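PDB 2FB6: conserved hypothetical protein from Bacteroides thetaiotaomicron, which is of unknown function but folds as a small alpha/beta domain built around a parallel sheet, with a topology resembling that of DsrE-like proteins. Local coordinates for residues T21-L26 with T58-E63. Residues are numbered along the deposited sequence; the frame is centred on the assembly and turned at random. Where two conformers were deposited one is given.
Sequences TVFNML and TQVQTE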
loop_
_atom_site.group_PDB
_atom_site.type_symbol
_atom_site.label_atom_id
_atom_site.label_comp_id
_atom_site.label_asym_id
_atom_site.label_seq_id
_atom_site.Cartn_x
_atom_site.Cartn_y
_atom_site.Cartn_z
ATOM N N THR A 21 -1.380 -14.467 -2.289
ATOM C CA THR A 21 -0.366 -13.513 -2.723
ATOM C C THR A 21 -0.200 -12.350 -1.733
ATOM O O THR A 21 0.922 -11.919 -1.461
ATOM C CB THR A 21 -0.640 -13.052 -4.146
ATOM O OG1 THR A 21 -0.456 -14.187 -5.006
ATOM C CG2 THR A 21 0.283 -11.899 -4.568
ATOM N N VAL A 22 -1.309 -11.872 -1.173
ATOM C CA VAL A 22 -1.226 -10.795 -0.178
ATOM C C VAL A 22 -0.375 -11.199 1.014
ATOM O O VAL A 22 0.510 -10.451 1.410
ATOM C CB VAL A 22 -2.637 -10.337 0.286
ATOM C CG1 VAL A 22 -2.564 -9.439 1.547
ATOM C CG2 VAL A 22 -3.339 -9.606 -0.850
ATOM N N PHE A 23 -0.631 -12.368 1.590
ATOM C CA PHE A 23 0.062 -12.713 2.809
ATOM C C PHE A 23 1.494 -13.139 2.495
ATOM O O PHE A 23 2.459 -12.632 3.098
ATOM C CB PHE A 23 -0.691 -13.801 3.575
ATOM C CG PHE A 23 -2.032 -13.358 4.134
ATOM C CD1 PHE A 23 -2.119 -12.304 5.041
ATOM C CD2 PHE A 23 -3.190 -14.031 3.785
ATOM C CE1 PHE A 23 -3.353 -11.918 5.581
ATOM C CE2 PHE A 23 -4.429 -13.650 4.319
ATOM C CZ PHE A 23 -4.496 -12.589 5.205
ATOM N N ASN A 24 1.627 -14.026 1.512
ATOM C CA ASN A 24 2.899 -14.726 1.301
ATOM C C ASN A 24 3.912 -14.030 0.412
ATOM O O ASN A 24 5.094 -14.408 0.392
ATOM C CB ASN A 24 2.628 -16.121 0.784
ATOM C CG ASN A 24 1.870 -16.953 1.777
ATOM O OD1 ASN A 24 2.458 -17.498 2.710
ATOM N ND2 ASN A 24 0.562 -17.062 1.590
HETATM N N MSE A 25 3.462 -13.027 -0.315
HETATM C CA MSE A 25 4.365 -12.285 -1.186
HETATM C C MSE A 25 4.401 -10.846 -0.707
HETATM O O MSE A 25 5.423 -10.372 -0.184
HETATM C CB MSE A 25 3.939 -12.410 -2.658
HETATM C CG MSE A 25 5.016 -12.008 -3.660
HETATM SE SE MSE A 25 5.152 -10.069 -3.877
HETATM C CE MSE A 25 7.068 -9.893 -3.497
ATOM N N LEU A 26 3.262 -10.172 -0.823
ATOM C CA LEU A 26 3.227 -8.741 -0.653
ATOM C C LEU A 26 3.588 -8.316 0.772
ATOM O O LEU A 26 4.555 -7.570 0.964
ATOM C CB LEU A 26 1.843 -8.223 -1.048
ATOM C CG LEU A 26 1.722 -6.732 -1.315
ATOM C CD1 LEU A 26 0.548 -6.493 -2.267
ATOM C CD2 LEU A 26 1.542 -5.976 -0.010
ATOM N N THR A 58 -10.665 -9.303 8.347
ATOM C CA THR A 58 -9.958 -8.967 9.577
ATOM C C THR A 58 -8.526 -9.493 9.611
ATOM O O THR A 58 -7.661 -8.835 10.185
ATOM C CB THR A 58 -10.711 -9.406 10.850
ATOM O OG1 THR A 58 -11.077 -10.782 10.735
ATOM C CG2 THR A 58 -11.960 -8.559 11.062
ATOM N N GLN A 59 -8.267 -10.656 8.999
ATOM C CA GLN A 59 -6.892 -11.169 8.939
ATOM C C GLN A 59 -5.990 -10.241 8.119
ATOM O O GLN A 59 -4.849 -9.982 8.505
ATOM C CB GLN A 59 -6.824 -12.602 8.394
ATOM C CG GLN A 59 -7.324 -13.637 9.401
ATOM C CD GLN A 59 -7.257 -15.051 8.879
ATOM O OE1 GLN A 59 -8.143 -15.870 9.156
ATOM N NE2 GLN A 59 -6.192 -15.367 8.162
ATOM N N VAL A 60 -6.509 -9.732 6.999
ATOM C CA VAL A 60 -5.759 -8.742 6.210
ATOM C C VAL A 60 -5.548 -7.448 7.031
ATOM O O VAL A 60 -4.475 -6.852 6.998
ATOM C CB VAL A 60 -6.460 -8.462 4.862
ATOM C CG1 VAL A 60 -5.753 -7.369 4.060
ATOM C CG2 VAL A 60 -6.546 -9.743 4.037
ATOM N N GLN A 61 -6.566 -7.009 7.769
ATOM C CA GLN A 61 -6.410 -5.814 8.618
ATOM C C GLN A 61 -5.275 -5.952 9.629
ATOM O O GLN A 61 -4.552 -4.997 9.879
ATOM C CB GLN A 61 -7.734 -5.460 9.298
ATOM C CG GLN A 61 -8.782 -5.097 8.275
ATOM C CD GLN A 61 -10.129 -4.835 8.866
ATOM O OE1 GLN A 61 -10.328 -4.944 10.075
ATOM N NE2 GLN A 61 -11.076 -4.493 8.008
ATOM N N THR A 62 -5.127 -7.133 10.220
ATOM C CA THR A 62 -4.011 -7.365 11.129
ATOM C C THR A 62 -2.673 -7.113 10.446
ATOM O O THR A 62 -1.799 -6.480 11.042
ATOM C CB THR A 62 -4.104 -8.787 11.709
ATOM O OG1 THR A 62 -5.384 -8.907 12.325
ATOM C CG2 THR A 62 -2.998 -9.067 12.757
ATOM N N GLU A 63 -2.513 -7.583 9.205
ATOM C CA GLU A 63 -1.279 -7.308 8.451
ATOM C C GLU A 63 -1.099 -5.818 8.188
ATOM O O GLU A 63 0.005 -5.299 8.296
ATOM C CB GLU A 63 -1.260 -8.021 7.094
ATOM C CG GLU A 63 -1.047 -9.498 7.129
ATOM C CD GLU A 63 0.254 -9.916 7.794
ATOM O OE1 GLU A 63 1.315 -9.300 7.552
ATOM O OE2 GLU A 63 0.206 -10.894 8.559
#
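With CG beside the backbone N and anti to the carbonyl carbon (chi1 -67°), Phe23 sends its ring across to helix 58-70, and the same first torsion at Glu63 carries that residue's CG to meet it. The two helices lie side by side on one face of the parallel sheet of an alpha/beta sandwich; the segments 21-26 and 58-63 run 25° from parallel, with their axes 11.0 Å apart at closest. Between these segments the phenyl group makes the contact from the 21-26 side. Its leading edge fits against the first turns of helix 58-70. Glu63 CG lies in the ring plane at this edge, 3.7 Å from Phe23 CD1; the chain of Glu63 then bends at chi2, and the carboxylate plane stands 80° from that of the ring. Glu63 also touches Ala27 and Leu31 further along helix 19-36. Val60 approaches the ring obliquely, its side chain crossing that of Phe23 at about a right angle, and places CG2 3.7 Å from Phe23 CZ. Val60 also packs on Trp14 of strand 9-14 and on Leu53, which touches Val22 as well, so a shared apolar layer continues from the helix pair to the sheet. No hydrogen bond joins the two segments. Within helix 19-36, a pi-type turn lets Thr21 O accept from both Met25 N and Leu26 N. At the tip of the phenyl group, Phe23 CZ rests 3.9 Å from Gln59 CB, and the neighbouring CE1 lies 3.8 Å from Gln59 O.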